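Local coordinates for aminotransferase class-III (Ochrobactrum anthropi, PDB 5GHG), which probably catalyses amino-group transfer as a pyridoxal-phosphate-dependent omega-transaminase, here with its cofactor bound in the aminated PMP form, at residues His18-Ala23 against Arg149-Val154; Asn166-Phe171 against Ile178-Cys183. The protein carries 1 engineered substitution. All coordinates share one frame; numbering follows the deposited sequence.

Contact 1 is buried beside the cofactor and contact 2 lies nearer the surface, their centres about 12 Å apart on the same side of the chain's centre. The first ties a loop near the N-terminus to the loop after strand 143-147 through a phenol-to-phenol hydrogen bond; the second, local in sequence, brings two imidazoles together with no polar bond between them. Strand 143-147 relates the two, since Arg149-Val154 follows it and strand 178-181 lies next to it in the sheet. The two contacts also meet directly: Asn167 ND2 is probably hydrogen-bonded to Tyr20 OH, at 2.8 Å. Both reach the second subunit.

Contact 1: residues His18-Ala23 against Arg149-Val154; sequences HSYTDA and RGYHGV. With PMP (4'-deoxy-4'-aminopyridoxal-5'-phosphate), chain C.
Tyr20 and Tyr151 come from opposite directions and meet through their hydroxyls, Tyr20 OH donating to Tyr151 OH over 2.7 Å. The Tyr151 side chain leaves CB with CG anti to the backbone N (chi1 -173°), a turn that carries the ring between the cofactor and Tyr20. Along one side CD1 lies 3.6 Å from PMP C4, and CE1, a step further out, comes to 3.1 Å from the amine N4A of PMP. This segment is the loop between strand 143-147 and helix 156-161 in the large domain of a fold type I aminotransferase, and Gly153 continues the pocket, its CA 3.6 Å from PMP C5A. Across the ring CE2 is 3.3 Å from Tyr20 OH, which sits at the ring edge, in plane. At the tip, the Tyr151 hydroxyl accepts the hydrogen bond of Tyr20 OH, which has a second partner in Asn167. A phenylalanine in place of Tyr151 would probably leave Tyr20 OH without its acceptor and the ring freer to shift against the PMP amine. Tyr20 OH also touches Val154 CG1 at 3.3 Å, while the backbone O of Val154 is hydrogen-bonded to Lys127 of the second subunit.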
ATOM      1  N   HIS B  18     -14.649  -2.869  -5.532  1.00  3.04           N
ATOM      2  CA  HIS B  18     -14.335  -3.324  -4.175  1.00  3.99           C
ATOM      3  C   HIS B  18     -13.278  -4.415  -4.161  1.00  4.49           C
ATOM      4  O   HIS B  18     -13.294  -5.320  -4.988  1.00  4.22           O
ATOM      5  CB  HIS B  18     -15.565  -3.886  -3.477  1.00  2.47           C
ATOM      6  CG  HIS B  18     -16.602  -2.881  -3.120  1.00  4.65           C
ATOM      7  ND1 HIS B  18     -16.868  -2.524  -1.821  1.00  6.79           N
ATOM      8  CD2 HIS B  18     -17.475  -2.185  -3.887  1.00  3.24           C
ATOM      9  CE1 HIS B  18     -17.849  -1.639  -1.797  1.00  5.26           C
ATOM     10  NE2 HIS B  18     -18.225  -1.404  -3.038  1.00  4.33           N
ATOM     11  N   SER B  19     -12.401  -4.368  -3.160  1.00  4.89           N
ATOM     12  CA  SER B  19     -11.591  -5.510  -2.788  1.00  3.39           C
ATOM     13  C   SER B  19     -12.443  -6.676  -2.301  1.00  3.22           C
ATOM     14  O   SER B  19     -13.497  -6.486  -1.681  1.00  3.15           O
ATOM     15  CB  SER B  19     -10.599  -5.136  -1.696  1.00  5.30           C
ATOM     16  OG  SER B  19      -9.956  -3.893  -1.953  1.00  5.66           O
ATOM     17  N   TYR B  20     -11.969  -7.892  -2.557  1.00  2.37           N
ATOM     18  CA  TYR B  20     -12.490  -9.103  -1.949  1.00  2.34           C
ATOM     19  C   TYR B  20     -14.017  -9.174  -2.049  1.00  3.69           C
ATOM     20  O   TYR B  20     -14.721  -9.508  -1.099  1.00  2.00           O
ATOM     21  CB  TYR B  20     -12.024  -9.227  -0.498  1.00  4.10           C
ATOM     22  CG  TYR B  20     -10.571  -9.591  -0.381  1.00  3.16           C
ATOM     23  CD1 TYR B  20     -10.121 -10.850  -0.814  1.00  4.27           C
ATOM     24  CD2 TYR B  20      -9.645  -8.720   0.168  1.00  2.87           C
ATOM     25  CE1 TYR B  20      -8.781 -11.195  -0.718  1.00  3.61           C
ATOM     26  CE2 TYR B  20      -8.303  -9.075   0.283  1.00  2.18           C
ATOM     27  CZ  TYR B  20      -7.887 -10.314  -0.159  1.00  3.95           C
ATOM     28  OH  TYR B  20      -6.562 -10.699  -0.021  1.00  3.07           O
ATOM     29  N   THR B  21     -14.506  -8.874  -3.248  1.00  2.92           N
ATOM     30  CA  THR B  21     -15.915  -8.802  -3.556  1.00  4.33           C
ATOM     31  C   THR B  21     -16.123  -9.373  -4.950  1.00  3.69           C
ATOM     32  O   THR B  21     -15.335  -9.099  -5.854  1.00  2.61           O
ATOM     33  CB  THR B  21     -16.396  -7.320  -3.513  1.00  4.70           C
ATOM     34  OG1 THR B  21     -16.298  -6.820  -2.165  1.00  3.73           O
ATOM     35  CG2 THR B  21     -17.836  -7.175  -4.029  1.00  4.79           C
ATOM     36  N   ASP B  22     -17.147 -10.194  -5.101  1.00  3.09           N
ATOM     37  CA  ASP B  22     -17.634 -10.603  -6.426  1.00  4.06           C
ATOM     38  C   ASP B  22     -18.320  -9.395  -7.072  1.00  3.32           C
ATOM     39  O   ASP B  22     -19.383  -8.965  -6.610  1.00  3.18           O
ATOM     40  CB  ASP B  22     -18.588 -11.793  -6.266  1.00  4.25           C
ATOM     41  CG  ASP B  22     -19.291 -12.194  -7.556  1.00  6.12           C
ATOM     42  OD1 ASP B  22     -19.308 -11.422  -8.555  1.00  5.62           O
ATOM     43  OD2 ASP B  22     -19.847 -13.314  -7.577  1.00  7.39           O
ATOM     44  N   ALA B  23     -17.702  -8.827  -8.113  1.00  2.15           N
ATOM     45  CA  ALA B  23     -18.199  -7.591  -8.716  1.00  3.29           C
ATOM     46  C   ALA B  23     -19.584  -7.744  -9.313  1.00  5.11           C
ATOM     47  O   ALA B  23     -20.385  -6.801  -9.279  1.00  4.09           O
ATOM     48  CB  ALA B  23     -17.238  -7.089  -9.795  1.00  3.81           C
ATOM     49  N   ARG B 149      -2.299 -21.595   3.515  1.00  3.92           N
ATOM     50  CA  ARG B 149      -3.295 -20.893   4.326  1.00  4.67           C
ATOM     51  C   ARG B 149      -2.709 -19.749   5.142  1.00  4.62           C
ATOM     52  O   ARG B 149      -3.452 -19.073   5.850  1.00  5.43           O
ATOM     53  CB  ARG B 149      -4.075 -21.859   5.244  1.00  6.39           C
ATOM     54  CG  ARG B 149      -5.025 -22.776   4.459  1.00  8.82           C
ATOM     55  CD  ARG B 149      -5.706 -23.860   5.324  1.00  7.98           C
ATOM     56  NE  ARG B 149      -6.676 -23.282   6.261  1.00  6.80           N
ATOM     57  CZ  ARG B 149      -7.266 -23.968   7.253  1.00  8.83           C
ATOM     58  NH1 ARG B 149      -8.131 -23.364   8.056  1.00  7.29           N
ATOM     59  NH2 ARG B 149      -6.990 -25.258   7.434  1.00  7.57           N
ATOM     60  N   GLY B 150      -1.402 -19.486   5.047  1.00  4.36           N
ATOM     61  CA  GLY B 150      -0.871 -18.250   5.579  1.00  3.95           C
ATOM     62  C   GLY B 150      -1.376 -17.043   4.798  1.00  2.27           C
ATOM     63  O   GLY B 150      -1.779 -17.144   3.641  1.00  3.17           O
ATOM     64  N   TYR B 151      -1.356 -15.884   5.437  1.00  3.75           N
ATOM     65  CA  TYR B 151      -1.796 -14.659   4.770  1.00  3.10           C
ATOM     66  C   TYR B 151      -0.828 -13.537   5.099  1.00  2.61           C
ATOM     67  O   TYR B 151      -0.605 -13.223   6.270  1.00  3.36           O
ATOM     68  CB  TYR B 151      -3.213 -14.260   5.183  1.00  2.60           C
ATOM     69  CG  TYR B 151      -3.733 -13.093   4.383  1.00  4.64           C
ATOM     70  CD1 TYR B 151      -3.476 -11.781   4.772  1.00  5.67           C
ATOM     71  CD2 TYR B 151      -4.457 -13.302   3.214  1.00  5.72           C
ATOM     72  CE1 TYR B 151      -3.940 -10.698   4.023  1.00  6.41           C
ATOM     73  CE2 TYR B 151      -4.929 -12.227   2.466  1.00  7.10           C
ATOM     74  CZ  TYR B 151      -4.657 -10.937   2.869  1.00  5.76           C
ATOM     75  OH  TYR B 151      -5.140  -9.883   2.127  1.00  5.12           O
ATOM     76  N   HIS B 152      -0.277 -12.927   4.070  1.00  2.65           N
ATOM     77  CA  HIS B 152       0.793 -11.966   4.248  1.00  2.52           C
ATOM     78  C   HIS B 152       0.619 -10.716   3.399  1.00  2.63           C
ATOM     79  O   HIS B 152       1.530  -9.880   3.358  1.00  2.77           O
ATOM     80  CB  HIS B 152       2.135 -12.649   3.962  1.00  3.04           C
ATOM     81  CG  HIS B 152       2.365 -13.849   4.818  1.00  2.40           C
ATOM     82  ND1 HIS B 152       2.613 -13.761   6.167  1.00  3.46           N
ATOM     83  CD2 HIS B 152       2.338 -15.169   4.524  1.00  2.15           C
ATOM     84  CE1 HIS B 152       2.739 -14.983   6.669  1.00  3.27           C
ATOM     85  NE2 HIS B 152       2.579 -15.849   5.697  1.00  2.21           N
ATOM     86  N   GLY B 153      -0.523 -10.557   2.746  1.00  2.20           N
ATOM     87  CA  GLY B 153      -0.824  -9.350   1.993  1.00  3.04           C
ATOM     88  C   GLY B 153      -1.002  -9.638   0.518  1.00  2.92           C
ATOM     89  O   GLY B 153      -1.107 -10.798   0.087  1.00  2.96           O
ATOM     90  N   VAL B 154      -1.042  -8.567  -0.266  1.00  2.00           N
ATOM     91  CA  VAL B 154      -1.571  -8.642  -1.623  1.00  2.16           C
ATOM     92  C   VAL B 154      -0.724  -7.905  -2.664  1.00  3.85           C
ATOM     93  O   VAL B 154      -1.183  -7.713  -3.787  1.00  5.15           O
ATOM     94  CB  VAL B 154      -3.008  -8.113  -1.667  1.00  2.92           C
ATOM     95  CG1 VAL B 154      -3.909  -8.896  -0.725  1.00  3.59           C
ATOM     96  CG2 VAL B 154      -3.038  -6.621  -1.323  1.00  3.32           C
TER
HETATM   97  N1  PMP C 501      -0.069 -10.050   7.242  1.00  6.58           N
HETATM   98  C2  PMP C 501      -1.160 -10.474   7.937  1.00  5.51           C
HETATM   99  C2A PMP C 501      -0.987 -11.556   8.960  1.00  8.48           C
HETATM  100  C3  PMP C 501      -2.443  -9.941   7.687  1.00 12.04           C
HETATM  101  O3  PMP C 501      -3.511 -10.471   8.364  1.00 15.43           O
HETATM  102  C4  PMP C 501      -2.595  -8.903   6.721  1.00  9.85           C
HETATM  103  C4A PMP C 501      -3.918  -8.210   6.440  1.00 15.20           C
HETATM  104  N4A PMP C 501      -5.070  -9.074   6.430  1.00 20.42           N
HETATM  105  C5  PMP C 501      -1.428  -8.478   6.032  1.00  7.08           C
HETATM  106  C6  PMP C 501      -0.188  -9.011   6.347  1.00  4.82           C
HETATM  107  C5A PMP C 501      -1.469  -7.426   4.966  1.00  4.42           C
HETATM  108  O4P PMP C 501      -1.770  -6.151   5.537  1.00  8.47           O
HETATM  109  P   PMP C 501      -2.475  -5.008   4.595  1.00  9.27           P
HETATM  110  O1P PMP C 501      -1.702  -4.891   3.332  1.00  7.47           O
HETATM  111  O2P PMP C 501      -2.421  -3.758   5.456  1.00 10.53           O
HETATM  112  O3P PMP C 501      -3.891  -5.442   4.285  1.00  7.89           O

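Contact 2: residues Asn166-Phe171 against Ile178-Cys183; sequences NNHRSF and ILHTGC
His168 and His180 both place CG beside the backbone N and anti to the carbonyl carbon (chi1 -63° and -64°), and from opposite directions these matching torsions send the two imidazoles toward each other. The backbones stay far apart, the nearest CA atoms, those of His168 and Ile178, being 12.4 Å from each other, so the rings alone bridge the gap. They meet through their CE1 carbons: His168 CE1 and His180 CE1 are 4.2 Å apart. With ring centroids separated by 5.8 Å and planes inclined at 61°, the pair is oblique, a light van der Waals contact.

Each NE2 finds its partner outside the pair. His168 NE2 is hydrogen-bonded to Ala159 O, and His180 NE2 makes weak hydrogen bonds to Leu161 O and Thr162 O, so His168 reaches a carbonyl in the last turn of helix 156-161, and His180 those of its last residue and the one after. Carbonyl acceptors at these positions are consistent with a proton on each NE2. The two NE2 atoms, of His168 and His180, lie 4.7 Å apart, a spacing that would probably disfavour charging both rings at once.

On the His168 side the chain turns back directly: Phe171 N bonds to His168 O at 2.9 Å, closing a type II beta turn with Arg169 and Ser170 at its corners. Beyond it the Phe171 ring stacks on Tyr131 of the second subunit. His180 belongs to strand 178-181, which runs parallel to strand 143-147 at the margin of the seven-stranded sheet. The histidine pair thus sits within a beta-alpha-beta crossover of the large domain, joining the returning loop to the edge strand beside the end of the intervening helix.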
ATOM      1  N   ASN B 166      -7.545 -18.180  -3.418  1.00  5.34           N
ATOM      2  CA  ASN B 166      -8.182 -16.974  -3.942  1.00  6.95           C
ATOM      3  C   ASN B 166      -7.160 -15.868  -4.199  1.00  5.20           C
ATOM      4  O   ASN B 166      -7.399 -14.983  -5.012  1.00  4.24           O
ATOM      5  CB  ASN B 166      -9.237 -16.452  -2.973  1.00 10.96           C
ATOM      6  CG  ASN B 166     -10.492 -17.290  -2.937  1.00 18.81           C
ATOM      7  OD1 ASN B 166     -10.737 -18.105  -3.815  1.00 16.34           O
ATOM      8  ND2 ASN B 166     -11.329 -17.038  -1.914  1.00 20.47           N
ATOM      9  N   ASN B 167      -6.036 -15.870  -3.485  1.00  3.40           N
ATOM     10  CA  ASN B 167      -5.042 -14.829  -3.711  1.00  3.57           C
ATOM     11  C   ASN B 167      -4.122 -15.127  -4.892  1.00  3.16           C
ATOM     12  O   ASN B 167      -3.323 -14.258  -5.283  1.00  2.56           O
ATOM     13  CB  ASN B 167      -4.206 -14.621  -2.444  1.00  3.36           C
ATOM     14  CG  ASN B 167      -4.996 -13.915  -1.363  1.00  4.33           C
ATOM     15  OD1 ASN B 167      -5.590 -14.550  -0.499  1.00  5.86           O
ATOM     16  ND2 ASN B 167      -5.017 -12.598  -1.419  1.00  5.93           N
ATOM     17  N   HIS B 168      -4.193 -16.337  -5.434  1.00  2.06           N
ATOM     18  CA  HIS B 168      -3.357 -16.771  -6.556  1.00  2.55           C
ATOM     19  C   HIS B 168      -4.134 -16.996  -7.853  1.00  3.65           C
ATOM     20  O   HIS B 168      -3.627 -16.686  -8.926  1.00  2.98           O
ATOM     21  CB  HIS B 168      -2.617 -18.057  -6.183  1.00  3.59           C
ATOM     22  CG  HIS B 168      -1.669 -17.901  -5.037  1.00  4.48           C
ATOM     23  ND1 HIS B 168      -1.194 -18.974  -4.308  1.00  4.74           N
ATOM     24  CD2 HIS B 168      -1.116 -16.795  -4.480  1.00  3.96           C
ATOM     25  CE1 HIS B 168      -0.383 -18.539  -3.360  1.00  5.59           C
ATOM     26  NE2 HIS B 168      -0.318 -17.218  -3.441  1.00  4.40           N
ATOM     27  N   ARG B 169      -5.341 -17.546  -7.780  1.00  3.87           N
ATOM     28  CA  ARG B 169      -6.072 -17.932  -8.988  1.00  4.38           C
ATOM     29  C   ARG B 169      -6.206 -16.792  -9.984  1.00  4.53           C
ATOM     30  O   ARG B 169      -6.675 -15.703  -9.630  1.00  2.76           O
ATOM     31  CB  ARG B 169      -7.452 -18.475  -8.614  1.00  8.41           C
ATOM     32  CG  ARG B 169      -8.314 -18.824  -9.820  1.00 17.31           C
ATOM     33  CD  ARG B 169      -8.937 -20.239  -9.751  1.00 27.47           C
ATOM     34  NE  ARG B 169      -9.739 -20.415  -8.554  1.00 18.98           N
ATOM     35  CZ  ARG B 169     -11.043 -20.725  -8.536  1.00 23.96           C
ATOM     36  NH1 ARG B 169     -11.713 -20.911  -9.653  1.00 16.78           N
ATOM     37  NH2 ARG B 169     -11.677 -20.827  -7.368  1.00 20.00           N
ATOM     38  N   SER B 170      -5.791 -17.049 -11.225  1.00  3.47           N
ATOM     39  CA  SER B 170      -5.841 -16.094 -12.344  1.00  4.97           C
ATOM     40  C   SER B 170      -4.918 -14.889 -12.156  1.00  4.30           C
ATOM     41  O   SER B 170      -4.884 -14.002 -13.012  1.00  3.56           O
ATOM     42  CB  SER B 170      -7.259 -15.598 -12.590  1.00  4.24           C
ATOM     43  OG  SER B 170      -8.086 -16.620 -13.123  1.00  5.43           O
ATOM     44  N   PHE B 171      -4.171 -14.839 -11.055  1.00  2.35           N
ATOM     45  CA  PHE B 171      -3.184 -13.780 -10.857  1.00  3.62           C
ATOM     46  C   PHE B 171      -1.776 -14.191 -11.283  1.00  4.93           C
ATOM     47  O   PHE B 171      -0.861 -13.348 -11.231  1.00  3.46           O
ATOM     48  CB  PHE B 171      -3.165 -13.320  -9.387  1.00  3.70           C
ATOM     49  CG  PHE B 171      -4.382 -12.520  -8.966  1.00  3.65           C
ATOM     50  CD1 PHE B 171      -4.648 -11.273  -9.538  1.00  3.45           C
ATOM     51  CD2 PHE B 171      -5.238 -12.993  -7.970  1.00  3.82           C
ATOM     52  CE1 PHE B 171      -5.751 -10.514  -9.131  1.00  3.58           C
ATOM     53  CE2 PHE B 171      -6.339 -12.253  -7.552  1.00  3.93           C
ATOM     54  CZ  PHE B 171      -6.595 -11.005  -8.125  1.00  4.10           C
ATOM     55  N   ILE B 178       9.275 -18.262  -4.015  1.00  5.77           N
ATOM     56  CA  ILE B 178       8.398 -18.392  -2.849  1.00  7.00           C
ATOM     57  C   ILE B 178       7.912 -19.838  -2.801  1.00  8.90           C
ATOM     58  O   ILE B 178       7.314 -20.330  -3.760  1.00 10.67           O
ATOM     59  CB  ILE B 178       7.221 -17.414  -2.903  1.00  6.73           C
ATOM     60  CG1 ILE B 178       7.708 -15.997  -3.128  1.00  7.98           C
ATOM     61  CG2 ILE B 178       6.375 -17.550  -1.650  1.00  7.58           C
ATOM     62  CD1 ILE B 178       8.807 -15.584  -2.207  1.00  7.72           C
ATOM     63  N   LEU B 179       8.189 -20.514  -1.692  1.00  5.97           N
ATOM     64  CA  LEU B 179       7.794 -21.890  -1.453  1.00  8.15           C
ATOM     65  C   LEU B 179       6.751 -21.928  -0.344  1.00  6.06           C
ATOM     66  O   LEU B 179       6.736 -21.049   0.528  1.00  6.04           O
ATOM     67  CB  LEU B 179       9.011 -22.722  -1.046  1.00  6.93           C
ATOM     68  CG  LEU B 179      10.270 -22.530  -1.890  1.00  9.77           C
ATOM     69  CD1 LEU B 179      11.450 -23.272  -1.290  1.00  7.42           C
ATOM     70  CD2 LEU B 179      10.028 -22.960  -3.321  1.00 13.71           C
ATOM     71  N   HIS B 180       5.880 -22.931  -0.374  1.00  4.63           N
ATOM     72  CA  HIS B 180       4.886 -23.120   0.683  1.00  5.38           C
ATOM     73  C   HIS B 180       4.989 -24.516   1.264  1.00  6.29           C
ATOM     74  O   HIS B 180       4.910 -25.495   0.537  1.00  6.61           O
ATOM     75  CB  HIS B 180       3.448 -22.882   0.193  1.00  5.87           C
ATOM     76  CG  HIS B 180       3.198 -21.483  -0.250  1.00  6.25           C
ATOM     77  ND1 HIS B 180       3.532 -21.046  -1.509  1.00  7.23           N
ATOM     78  CD2 HIS B 180       2.671 -20.415   0.396  1.00  5.83           C
ATOM     79  CE1 HIS B 180       3.221 -19.759  -1.624  1.00  8.23           C
ATOM     80  NE2 HIS B 180       2.689 -19.357  -0.483  1.00  4.62           N
ATOM     81  N   THR B 181       5.140 -24.592   2.575  1.00  6.45           N
ATOM     82  CA  THR B 181       5.106 -25.855   3.303  1.00  5.58           C
ATOM     83  C   THR B 181       3.719 -25.991   3.930  1.00  6.32           C
ATOM     84  O   THR B 181       2.807 -25.213   3.629  1.00  4.44           O
ATOM     85  CB  THR B 181       6.274 -25.902   4.301  1.00  6.62           C
ATOM     86  OG1 THR B 181       6.409 -27.233   4.821  1.00  6.50           O
ATOM     87  CG2 THR B 181       6.102 -24.891   5.438  1.00  2.96           C
ATOM     88  N   GLY B 182       3.527 -26.984   4.784  1.00  7.23           N
ATOM     89  CA  GLY B 182       2.182 -27.357   5.174  1.00  7.27           C
ATOM     90  C   GLY B 182       1.515 -26.395   6.151  1.00  5.32           C
ATOM     91  O   GLY B 182       2.153 -25.657   6.908  1.00  4.89           O
ATOM     92  N   CYS B 183       0.183 -26.431   6.144  1.00  5.08           N
ATOM     93  CA  CYS B 183      -0.612 -25.683   7.123  1.00  5.39           C
ATOM     94  C   CYS B 183      -0.656 -26.447   8.452  1.00  4.56           C
ATOM     95  O   CYS B 183      -1.054 -27.613   8.464  1.00  6.33           O
ATOM     96  CB  CYS B 183      -2.032 -25.474   6.619  1.00  6.40           C
ATOM     97  SG  CYS B 183      -3.070 -24.647   7.844  1.00 13.48           S
TER